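PDB 6DHT: xyloglucan-specific endo-beta-1,4-glucanase BoGH9A from Bacteroides ovatus, which cleaves the beta-1,4-glucan backbone of xyloglucan at internal linkages, releasing xyloglucan oligosaccharides. Local coordinates for residues A[132-137]-A[249-254]; A[411-416]-A[461-466]; A[425-430]-A[467-472]. One frame throughout, in Å; residues are numbered along the deposited sequence.

Contact 1: A[132-137]-A[249-254]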
loop_
_atom_site.group_PDB
_atom_site.type_symbol
_atom_site.label_atom_id
_atom_site.label_comp_id
_atom_site.label_asym_id
_atom_site.label_seq_id
_atom_site.Cartn_x
_atom_site.Cartn_y
_atom_site.Cartn_z
ATOM N N TRP A 132 -17.240 10.543 9.947
ATOM C CA TRP A 132 -16.669 9.353 10.596
ATOM C C TRP A 132 -15.798 9.726 11.784
ATOM O O TRP A 132 -14.645 9.303 11.882
ATOM C CB TRP A 132 -15.858 8.516 9.595
ATOM C CG TRP A 132 -16.647 8.145 8.355
ATOM C CD1 TRP A 132 -17.465 7.068 8.194
ATOM C CD2 TRP A 132 -16.697 8.874 7.132
ATOM N NE1 TRP A 132 -18.017 7.081 6.945
ATOM C CE2 TRP A 132 -17.556 8.183 6.269
ATOM C CE3 TRP A 132 -16.093 10.050 6.681
ATOM C CZ2 TRP A 132 -17.829 8.630 4.988
ATOM C CZ3 TRP A 132 -16.359 10.488 5.419
ATOM C CH2 TRP A 132 -17.207 9.784 4.578
ATOM N N HIS A 133 -16.356 10.532 12.682
ATOM C CA HIS A 133 -15.663 10.915 13.902
ATOM C C HIS A 133 -15.952 9.910 14.993
ATOM O O HIS A 133 -17.013 9.278 14.986
ATOM C CB HIS A 133 -16.063 12.332 14.345
ATOM C CG HIS A 133 -17.539 12.532 14.492
ATOM N ND1 HIS A 133 -18.214 12.255 15.662
ATOM C CD2 HIS A 133 -18.471 12.985 13.618
ATOM C CE1 HIS A 133 -19.497 12.526 15.503
ATOM N NE2 HIS A 133 -19.680 12.972 14.274
ATOM N N ARG A 134 -15.002 9.752 15.908
ATOM C CA ARG A 134 -15.183 8.869 17.053
ATOM C C ARG A 134 -14.288 9.247 18.209
ATOM O O ARG A 134 -13.359 10.037 18.076
ATOM C CB ARG A 134 -14.945 7.411 16.659
ATOM C CG ARG A 134 -13.515 7.068 16.284
ATOM C CD ARG A 134 -13.366 5.619 15.786
ATOM N NE ARG A 134 -11.959 5.242 15.826
ATOM C CZ ARG A 134 -11.097 5.349 14.815
ATOM N NH1 ARG A 134 -11.498 5.757 13.631
ATOM N NH2 ARG A 134 -9.830 4.993 14.999
ATOM N N MET A 135 -14.586 8.664 19.359
ATOM C CA MET A 135 -13.800 8.892 20.557
ATOM C C MET A 135 -12.501 8.121 20.444
ATOM O O MET A 135 -12.373 7.230 19.607
ATOM C CB MET A 135 -14.571 8.398 21.785
ATOM C CG MET A 135 -15.955 9.016 21.925
ATOM S SD MET A 135 -15.896 10.764 22.361
ATOM C CE MET A 135 -15.761 10.607 24.142
ATOM N N ALA A 136 -11.544 8.455 21.298
ATOM C CA ALA A 136 -10.317 7.686 21.380
ATOM C C ALA A 136 -10.619 6.220 21.753
ATOM O O ALA A 136 -11.549 5.917 22.518
ATOM C CB ALA A 136 -9.384 8.318 22.386
ATOM N N GLY A 137 -9.826 5.310 21.197
ATOM C CA GLY A 137 -9.905 3.902 21.522
ATOM C C GLY A 137 -8.522 3.270 21.589
ATOM O O GLY A 137 -7.568 3.796 21.041
ATOM N N VAL A 249 -17.211 -4.850 16.897
ATOM C CA VAL A 249 -17.628 -3.874 17.888
ATOM C C VAL A 249 -16.761 -2.627 17.785
ATOM O O VAL A 249 -15.676 -2.672 17.202
ATOM C CB VAL A 249 -17.506 -4.442 19.306
ATOM C CG1 VAL A 249 -18.348 -5.719 19.432
ATOM C CG2 VAL A 249 -16.087 -4.755 19.673
ATOM N N LYS A 250 -17.233 -1.527 18.357
ATOM C CA LYS A 250 -16.480 -0.285 18.344
ATOM C C LYS A 250 -15.234 -0.401 19.215
ATOM O O LYS A 250 -15.210 -1.156 20.182
ATOM C CB LYS A 250 -17.336 0.862 18.874
ATOM C CG LYS A 250 -18.568 1.199 18.097
ATOM C CD LYS A 250 -19.452 2.142 18.940
ATOM C CE LYS A 250 -20.857 2.296 18.384
ATOM N NZ LYS A 250 -20.912 3.342 17.341
ATOM N N PRO A 251 -14.181 0.358 18.898
ATOM C CA PRO A 251 -12.998 0.267 19.764
ATOM C C PRO A 251 -13.262 0.500 21.266
ATOM O O PRO A 251 -12.698 -0.203 22.106
ATOM C CB PRO A 251 -12.079 1.353 19.196
ATOM C CG PRO A 251 -12.421 1.398 17.760
ATOM C CD PRO A 251 -13.912 1.152 17.689
ATOM N N VAL A 252 -14.131 1.446 21.605
ATOM C CA VAL A 252 -14.407 1.726 23.011
ATOM C C VAL A 252 -15.093 0.568 23.732
ATOM O O VAL A 252 -15.078 0.513 24.963
ATOM C CB VAL A 252 -15.229 3.013 23.184
ATOM C CG1 VAL A 252 -14.405 4.218 22.758
ATOM C CG2 VAL A 252 -16.516 2.937 22.423
ATOM N N ASP A 253 -15.680 -0.357 22.976
ATOM C CA ASP A 253 -16.340 -1.530 23.560
ATOM C C ASP A 253 -15.447 -2.783 23.627
ATOM O O ASP A 253 -15.885 -3.858 24.070
ATOM C CB ASP A 253 -17.631 -1.801 22.791
ATOM C CG ASP A 253 -18.597 -0.623 22.862
ATOM O OD1 ASP A 253 -18.622 0.052 23.912
ATOM O OD2 ASP A 253 -19.302 -0.347 21.881
ATOM N N CYS A 254 -14.190 -2.643 23.214
ATOM C CA CYS A 254 -13.253 -3.755 23.262
ATOM C C CYS A 254 -12.740 -3.944 24.680
ATOM O O CYS A 254 -12.404 -2.973 25.356
ATOM C CB CYS A 254 -12.079 -3.507 22.310
ATOM S SG CYS A 254 -12.536 -3.636 20.580
#

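Contact 2: A[411-416]-A[461-466]. With EDO (1,2-ethanediol), chain N.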
loop_
_atom_site.group_PDB
_atom_site.type_symbol
_atom_site.label_atom_id
_atom_site.label_comp_id
_atom_site.label_asym_id
_atom_site.label_seq_id
_atom_site.Cartn_x
_atom_site.Cartn_y
_atom_site.Cartn_z
ATOM N N TYR A 411 12.325 -7.634 -15.264
ATOM C CA TYR A 411 11.007 -7.872 -14.689
ATOM C C TYR A 411 9.970 -7.052 -15.440
ATOM O O TYR A 411 8.927 -7.606 -15.825
ATOM C CB TYR A 411 11.008 -7.531 -13.193
ATOM C CG TYR A 411 9.643 -7.316 -12.581
ATOM C CD1 TYR A 411 9.074 -6.067 -12.582
ATOM C CD2 TYR A 411 8.976 -8.344 -11.972
ATOM C CE1 TYR A 411 7.839 -5.852 -12.010
ATOM C CE2 TYR A 411 7.743 -8.149 -11.404
ATOM C CZ TYR A 411 7.188 -6.889 -11.428
ATOM O OH TYR A 411 5.945 -6.698 -10.852
ATOM N N ALA A 412 10.234 -5.768 -15.654
ATOM C CA ALA A 412 9.269 -4.851 -16.258
ATOM C C ALA A 412 8.948 -5.259 -17.688
ATOM O O ALA A 412 7.799 -5.240 -18.110
ATOM C CB ALA A 412 9.778 -3.433 -16.232
ATOM N N ASP A 413 9.965 -5.636 -18.444
ATOM C CA ASP A 413 9.750 -6.030 -19.829
ATOM C C ASP A 413 8.861 -7.255 -19.900
ATOM O O ASP A 413 8.002 -7.353 -20.785
ATOM C CB ASP A 413 11.083 -6.310 -20.529
ATOM C CG ASP A 413 11.912 -5.063 -20.717
ATOM O OD1 ASP A 413 11.369 -3.946 -20.606
ATOM O OD2 ASP A 413 13.128 -5.189 -20.996
ATOM N N LYS A 414 9.035 -8.179 -18.970
ATOM C CA LYS A 414 8.229 -9.395 -18.948
ATOM C C LYS A 414 6.773 -9.067 -18.591
ATOM O O LYS A 414 5.836 -9.584 -19.198
ATOM C CB LYS A 414 8.815 -10.402 -17.962
ATOM C CG LYS A 414 8.395 -11.847 -18.202
ATOM C CD LYS A 414 9.094 -12.816 -17.233
ATOM C CE LYS A 414 10.614 -12.799 -17.389
ATOM N NZ LYS A 414 11.051 -13.085 -18.789
ATOM N N VAL A 415 6.589 -8.183 -17.621
ATOM C CA VAL A 415 5.255 -7.803 -17.165
ATOM C C VAL A 415 4.431 -7.156 -18.275
ATOM O O VAL A 415 3.216 -7.403 -18.359
ATOM C CB VAL A 415 5.361 -6.831 -15.945
ATOM C CG1 VAL A 415 4.071 -6.021 -15.736
ATOM C CG2 VAL A 415 5.739 -7.584 -14.695
ATOM N N ILE A 416 5.049 -6.340 -19.124
ATOM C CA ILE A 416 4.295 -5.544 -20.097
ATOM C C ILE A 416 4.083 -6.286 -21.413
ATOM O O ILE A 416 3.342 -5.822 -22.288
ATOM C CB ILE A 416 4.922 -4.176 -20.391
ATOM C CG1 ILE A 416 6.292 -4.303 -21.062
ATOM C CG2 ILE A 416 5.039 -3.347 -19.102
ATOM C CD1 ILE A 416 6.807 -3.027 -21.628
ATOM N N ASP A 461 8.622 5.793 -21.767
ATOM C CA ASP A 461 7.221 6.067 -21.495
ATOM C C ASP A 461 6.384 4.798 -21.395
ATOM O O ASP A 461 5.407 4.776 -20.658
ATOM C CB ASP A 461 6.620 6.965 -22.589
ATOM C CG ASP A 461 7.068 8.415 -22.492
ATOM O OD1 ASP A 461 7.405 8.896 -21.395
ATOM O OD2 ASP A 461 7.055 9.100 -23.534
ATOM N N VAL A 462 6.754 3.739 -22.109
ATOM C CA VAL A 462 5.953 2.516 -22.114
ATOM C C VAL A 462 5.756 1.946 -20.704
ATOM O O VAL A 462 4.703 1.413 -20.379
ATOM C CB VAL A 462 6.561 1.461 -23.085
ATOM C CG1 VAL A 462 7.910 0.973 -22.598
ATOM C CG2 VAL A 462 5.613 0.316 -23.317
ATOM N N TYR A 463 6.766 2.061 -19.852
ATOM C CA TYR A 463 6.615 1.521 -18.511
ATOM C C TYR A 463 5.566 2.324 -17.719
ATOM O O TYR A 463 4.743 1.747 -17.001
ATOM C CB TYR A 463 7.956 1.603 -17.809
ATOM C CG TYR A 463 9.055 0.727 -18.386
ATOM C CD1 TYR A 463 8.871 -0.619 -18.630
ATOM C CD2 TYR A 463 10.303 1.267 -18.651
ATOM C CE1 TYR A 463 9.883 -1.404 -19.125
ATOM C CE2 TYR A 463 11.322 0.491 -19.127
ATOM C CZ TYR A 463 11.121 -0.830 -19.365
ATOM O OH TYR A 463 12.145 -1.607 -19.857
ATOM N N LEU A 464 5.607 3.640 -17.843
ATOM C CA LEU A 464 4.654 4.508 -17.162
ATOM C C LEU A 464 3.237 4.310 -17.708
ATOM O O LEU A 464 2.268 4.271 -16.952
ATOM C CB LEU A 464 5.100 5.958 -17.261
ATOM C CG LEU A 464 4.254 6.966 -16.502
ATOM C CD1 LEU A 464 4.274 6.628 -15.031
ATOM C CD2 LEU A 464 4.762 8.359 -16.742
ATOM N N THR A 465 3.127 4.151 -19.024
ATOM C CA THR A 465 1.842 3.920 -19.650
ATOM C C THR A 465 1.209 2.692 -19.040
ATOM O O THR A 465 -0.011 2.671 -18.760
ATOM C CB THR A 465 2.031 3.738 -21.159
ATOM O OG1 THR A 465 2.449 4.977 -21.714
ATOM C CG2 THR A 465 0.728 3.356 -21.831
ATOM N N ASN A 466 1.999 1.645 -18.833
ATOM C CA ASN A 466 1.494 0.423 -18.252
ATOM C C ASN A 466 1.120 0.538 -16.762
ATOM O O ASN A 466 0.213 -0.138 -16.283
ATOM C CB ASN A 466 2.450 -0.743 -18.549
ATOM C CG ASN A 466 2.229 -1.306 -19.939
ATOM O OD1 ASN A 466 1.312 -2.097 -20.127
ATOM N ND2 ASN A 466 3.054 -0.913 -20.893
HETATM C C1 EDO N . 4.182 9.086 -20.897
HETATM O O1 EDO N . 5.292 9.347 -20.031
HETATM C C2 EDO N . 3.648 7.682 -20.632
HETATM O O2 EDO N . 2.548 7.731 -19.714
#

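Contact 3: A[425-430]-A[467-472]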
loop_
_atom_site.group_PDB
_atom_site.type_symbol
_atom_site.label_atom_id
_atom_site.label_comp_id
_atom_site.label_asym_id
_atom_site.label_seq_id
_atom_site.Cartn_x
_atom_site.Cartn_y
_atom_site.Cartn_z
ATOM N N HIS A 425 -6.876 -4.465 -21.268
ATOM C CA HIS A 425 -5.839 -3.539 -21.705
ATOM C C HIS A 425 -4.900 -3.116 -20.545
ATOM O O HIS A 425 -4.665 -1.931 -20.331
ATOM C CB HIS A 425 -6.448 -2.307 -22.387
ATOM C CG HIS A 425 -5.574 -1.711 -23.444
ATOM N ND1 HIS A 425 -5.445 -2.267 -24.700
ATOM C CD2 HIS A 425 -4.771 -0.621 -23.433
ATOM C CE1 HIS A 425 -4.605 -1.543 -25.418
ATOM N NE2 HIS A 425 -4.185 -0.534 -24.675
ATOM N N ALA A 426 -4.416 -4.088 -19.794
ATOM C CA ALA A 426 -3.475 -3.820 -18.685
ATOM C C ALA A 426 -2.591 -5.014 -18.450
ATOM O O ALA A 426 -2.967 -6.140 -18.706
ATOM C CB ALA A 426 -4.206 -3.480 -17.381
ATOM N N PRO A 427 -1.386 -4.779 -17.895
ATOM C CA PRO A 427 -0.549 -5.937 -17.592
ATOM C C PRO A 427 -1.174 -6.887 -16.581
ATOM O O PRO A 427 -1.001 -8.103 -16.658
ATOM C CB PRO A 427 0.718 -5.310 -17.004
ATOM C CG PRO A 427 0.720 -3.920 -17.390
ATOM C CD PRO A 427 -0.672 -3.500 -17.734
ATOM N N TYR A 428 -1.886 -6.317 -15.616
ATOM C CA TYR A 428 -2.554 -7.085 -14.584
ATOM C C TYR A 428 -3.967 -7.503 -15.013
ATOM O O TYR A 428 -4.710 -6.703 -15.568
ATOM C CB TYR A 428 -2.648 -6.247 -13.301
ATOM C CG TYR A 428 -3.439 -6.965 -12.231
ATOM C CD1 TYR A 428 -2.845 -7.910 -11.402
ATOM C CD2 TYR A 428 -4.804 -6.760 -12.076
ATOM C CE1 TYR A 428 -3.563 -8.587 -10.442
ATOM C CE2 TYR A 428 -5.529 -7.438 -11.120
ATOM C CZ TYR A 428 -4.915 -8.368 -10.314
ATOM O OH TYR A 428 -5.622 -9.051 -9.339
ATOM N N GLY A 429 -4.316 -8.760 -14.750
ATOM C CA GLY A 429 -5.708 -9.188 -14.768
ATOM C C GLY A 429 -6.071 -10.219 -15.806
ATOM O O GLY A 429 -7.245 -10.513 -15.941
ATOM N N ASN A 430 -5.089 -10.764 -16.519
ATOM C CA ASN A 430 -5.376 -11.751 -17.562
ATOM C C ASN A 430 -4.739 -13.116 -17.326
ATOM O O ASN A 430 -4.664 -13.945 -18.247
ATOM C CB ASN A 430 -4.982 -11.231 -18.936
ATOM C CG ASN A 430 -5.788 -11.876 -20.058
ATOM O OD1 ASN A 430 -6.985 -12.137 -19.916
ATOM N ND2 ASN A 430 -5.126 -12.147 -21.163
ATOM N N ALA A 467 1.806 1.423 -16.036
ATOM C CA ALA A 467 1.462 1.681 -14.651
ATOM C C ALA A 467 0.084 2.329 -14.568
ATOM O O ALA A 467 -0.734 1.947 -13.732
ATOM C CB ALA A 467 2.508 2.540 -13.990
ATOM N N TYR A 468 -0.198 3.282 -15.445
ATOM C CA TYR A 468 -1.540 3.890 -15.487
ATOM C C TYR A 468 -2.611 2.864 -15.860
ATOM O O TYR A 468 -3.714 2.922 -15.347
ATOM C CB TYR A 468 -1.614 5.097 -16.436
ATOM C CG TYR A 468 -0.950 6.364 -15.940
ATOM C CD1 TYR A 468 -1.597 7.217 -15.037
ATOM C CD2 TYR A 468 0.264 6.775 -16.453
ATOM C CE1 TYR A 468 -1.003 8.409 -14.611
ATOM C CE2 TYR A 468 0.869 7.954 -16.010
ATOM C CZ TYR A 468 0.220 8.772 -15.115
ATOM O OH TYR A 468 0.846 9.941 -14.712
ATOM N N ARG A 469 -2.269 1.911 -16.722
ATOM C CA ARG A 469 -3.245 0.875 -17.092
ATOM C C ARG A 469 -3.676 0.059 -15.876
ATOM O O ARG A 469 -4.859 -0.264 -15.709
ATOM C CB ARG A 469 -2.697 -0.053 -18.177
ATOM C CG ARG A 469 -2.522 0.613 -19.520
ATOM C CD ARG A 469 -1.812 -0.281 -20.533
ATOM N NE ARG A 469 -1.650 0.375 -21.825
ATOM C CZ ARG A 469 -0.791 -0.026 -22.761
ATOM N NH1 ARG A 469 -0.013 -1.083 -22.562
ATOM N NH2 ARG A 469 -0.712 0.623 -23.904
ATOM N N ASN A 470 -2.726 -0.299 -15.018
ATOM C CA ASN A 470 -3.049 -1.060 -13.823
ATOM C C ASN A 470 -3.884 -0.237 -12.852
ATOM O O ASN A 470 -4.776 -0.777 -12.185
ATOM C CB ASN A 470 -1.780 -1.563 -13.110
ATOM C CG ASN A 470 -1.286 -2.876 -13.654
ATOM O OD1 ASN A 470 -1.718 -3.321 -14.706
ATOM N ND2 ASN A 470 -0.331 -3.489 -12.959
ATOM N N MET A 471 -3.601 1.061 -12.758
ATOM C CA MET A 471 -4.473 1.935 -11.974
ATOM C C MET A 471 -5.912 1.975 -12.539
ATOM O O MET A 471 -6.876 1.910 -11.770
ATOM C CB MET A 471 -3.879 3.351 -11.811
ATOM C CG MET A 471 -4.735 4.263 -10.957
ATOM S SD MET A 471 -4.977 3.645 -9.243
ATOM C CE MET A 471 -3.424 4.175 -8.622
ATOM N N ASP A 472 -6.053 2.080 -13.855
ATOM C CA ASP A 472 -7.377 2.067 -14.463
ATOM C C ASP A 472 -8.134 0.802 -14.057
ATOM O O ASP A 472 -9.358 0.845 -13.842
ATOM C CB ASP A 472 -7.256 2.097 -15.978
ATOM C CG ASP A 472 -7.000 3.489 -16.545
ATOM O OD1 ASP A 472 -6.686 4.461 -15.828
ATOM O OD2 ASP A 472 -7.126 3.633 -17.782
#

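Contact 1: A[132-137]-A[249-254]
Arg134 opens the contact by bringing its NE, the inner nitrogen of the guanidinium, up to the ring of Pro251. NE of Arg134 and CG of Pro251 are 4.3 Å apart, and the guanidinium meets the proline obliquely. CD is anti to CA (chi2 -175°), which sends it outward from the backbone. The NH1 of Arg134 is hydrogen-bonded to the carbonyl of Tyr117; the proline thus meets an arm already anchored at its far end. At Met135 only the root of the side chain takes part: CB stands 4.3 Å from Val252 CG1, while the thioether turns away. Ala136 contributes its backbone, with its carbonyl O 3.3 Å from the same Val252 CG1, a van der Waals touch that leaves the methyl of the alanine facing elsewhere. At Gly137 the backbones are nearest, with Gly137 CA 4.1 Å from Pro251 CB. A side chain at this glycine would point at the proline and its CB would collide with Pro251 CB, so the lack of one is what lets Gly137 CA lie 5.1 Å from Pro251 CA.

No hydrogen bond spans the two segments. The second is instead shaped internally by a short 3-10 turn over residues 251-253, where Asp253 N bonds to Lys250 O. Pro251 also rests on Leu500 of helix 499-503 and on Tyr167 and Tyr172. Its side chain lies about 11 Å from that of Asp171, the predicted nucleophile, so this pairing of two surface loops is consistent with the loop-built surroundings of the substrate cleft in a family 9 glycoside hydrolase.

Contact 2: A[411-416]-A[461-466]
Tyr463 reaches from its helix to Asp413, and its OH donates a hydrogen bond to Asp413 OD1 at 2.6 Å. OD1 lies at the edge of the phenol ring, near its plane, and carboxylate and ring planes are only 13° apart; the hydroxyl meets OD1 on its syn side, somewhat out of the carboxylate plane. CE1 of the same ring comes obliquely to 3.5 Å from Ala412 CB and lies 4.3 Å from Ile416 CD1. Ile416 supplies the other half of the interface: its CD1 meets Val462 CG2 at 3.9 Å, the two side chains crossing at about a right angle. Its CG1 sits between the backbone N and the carbonyl carbon (chi1 65°), and its other branch, CG2, packs 3.6 Å from Asn466 CG. The amide there is steadied by ND2, which bonds to Val462 O at 2.9 Å, one turn back. A phenylalanine in place of Tyr463 would probably leave Asp413 OD1 without this donor. The helix segments cross at 56°, axes 10.7 Å apart, so side chains rather than backbones bridge them. Chemically, then, one short polar bond at Asp413 is joined to the packing of Ile416 against Val462 and the Asn466 amide, and the phenol serves both.

Contact 3: A[425-430]-A[467-472]
Asn470 grips the loop through its amide oxygen, which accepts a hydrogen bond from the backbone N of Tyr428 at 3.1 Å, with an N-H...O angle of 154°. The asparagine CG is anti to its own carbonyl carbon, beside the backbone N (chi1 -86°), and this sets CG on the side of the loop. Pro427 CD lies 3.2 Å from the same OD1, so the oxygen is closely packed as well as bonded. The other end of the amide is held too: ND2 is hydrogen-bonded to Gln447 OE1 and Cys444 O, which fixes the rotation of the group. Tyr428 turns its ring away, and its OH is bonded to Asp434 O.

Arg469 is the second anchor. Extended from CG to NE, with CD anti to CA (chi2 173°), its chain runs past the carbonyl of His425, whose O is 3.3 Å from Arg469 CD. The histidine CD2 sits over one face of the guanidinium, 3.6 Å from NE, although ring and guanidinium planes are steeply inclined to one another. Salt bridges with Glu30 and Glu420 hold the charged end, and NH1 is bonded to Asn466 OD1. Between the two anchors Ala426 CB packs 3.8 Å from Arg469 CB.

Part of the loop between helices 395-416 and 439-458 is thereby clasped in a buried contact by the following helix, 461-474, as fits the helical alpha/alpha barrel of family 9 enzymes; through Glu30, which lies in the range of the N-terminal Ig-like domain, Arg469 also ties that helix to the neighbouring domain.

Contacts 2 and 3 form one continuous region, because both draw on helix 461-474 and their centres are 10 Å apart. Pro427 joins them: its CG lies 3.3 Å from Asn466 OD1, and its CB 3.5 Å from Val415 O. Their segments alternate along the chain, and helix 395-416 and the loop after it meet successive parts of the same helix. Contact 1 stands on the opposite side of the chain's centre, its centre 44 Å from that of contact 2 and 37 Å from that of contact 3. Its Pro251 side chain is about 11 Å from that of Asp171, the predicted nucleophile, and its Arg134 side chain about 10 Å from the bound magnesium ion; the other two lie away from the annotated sites.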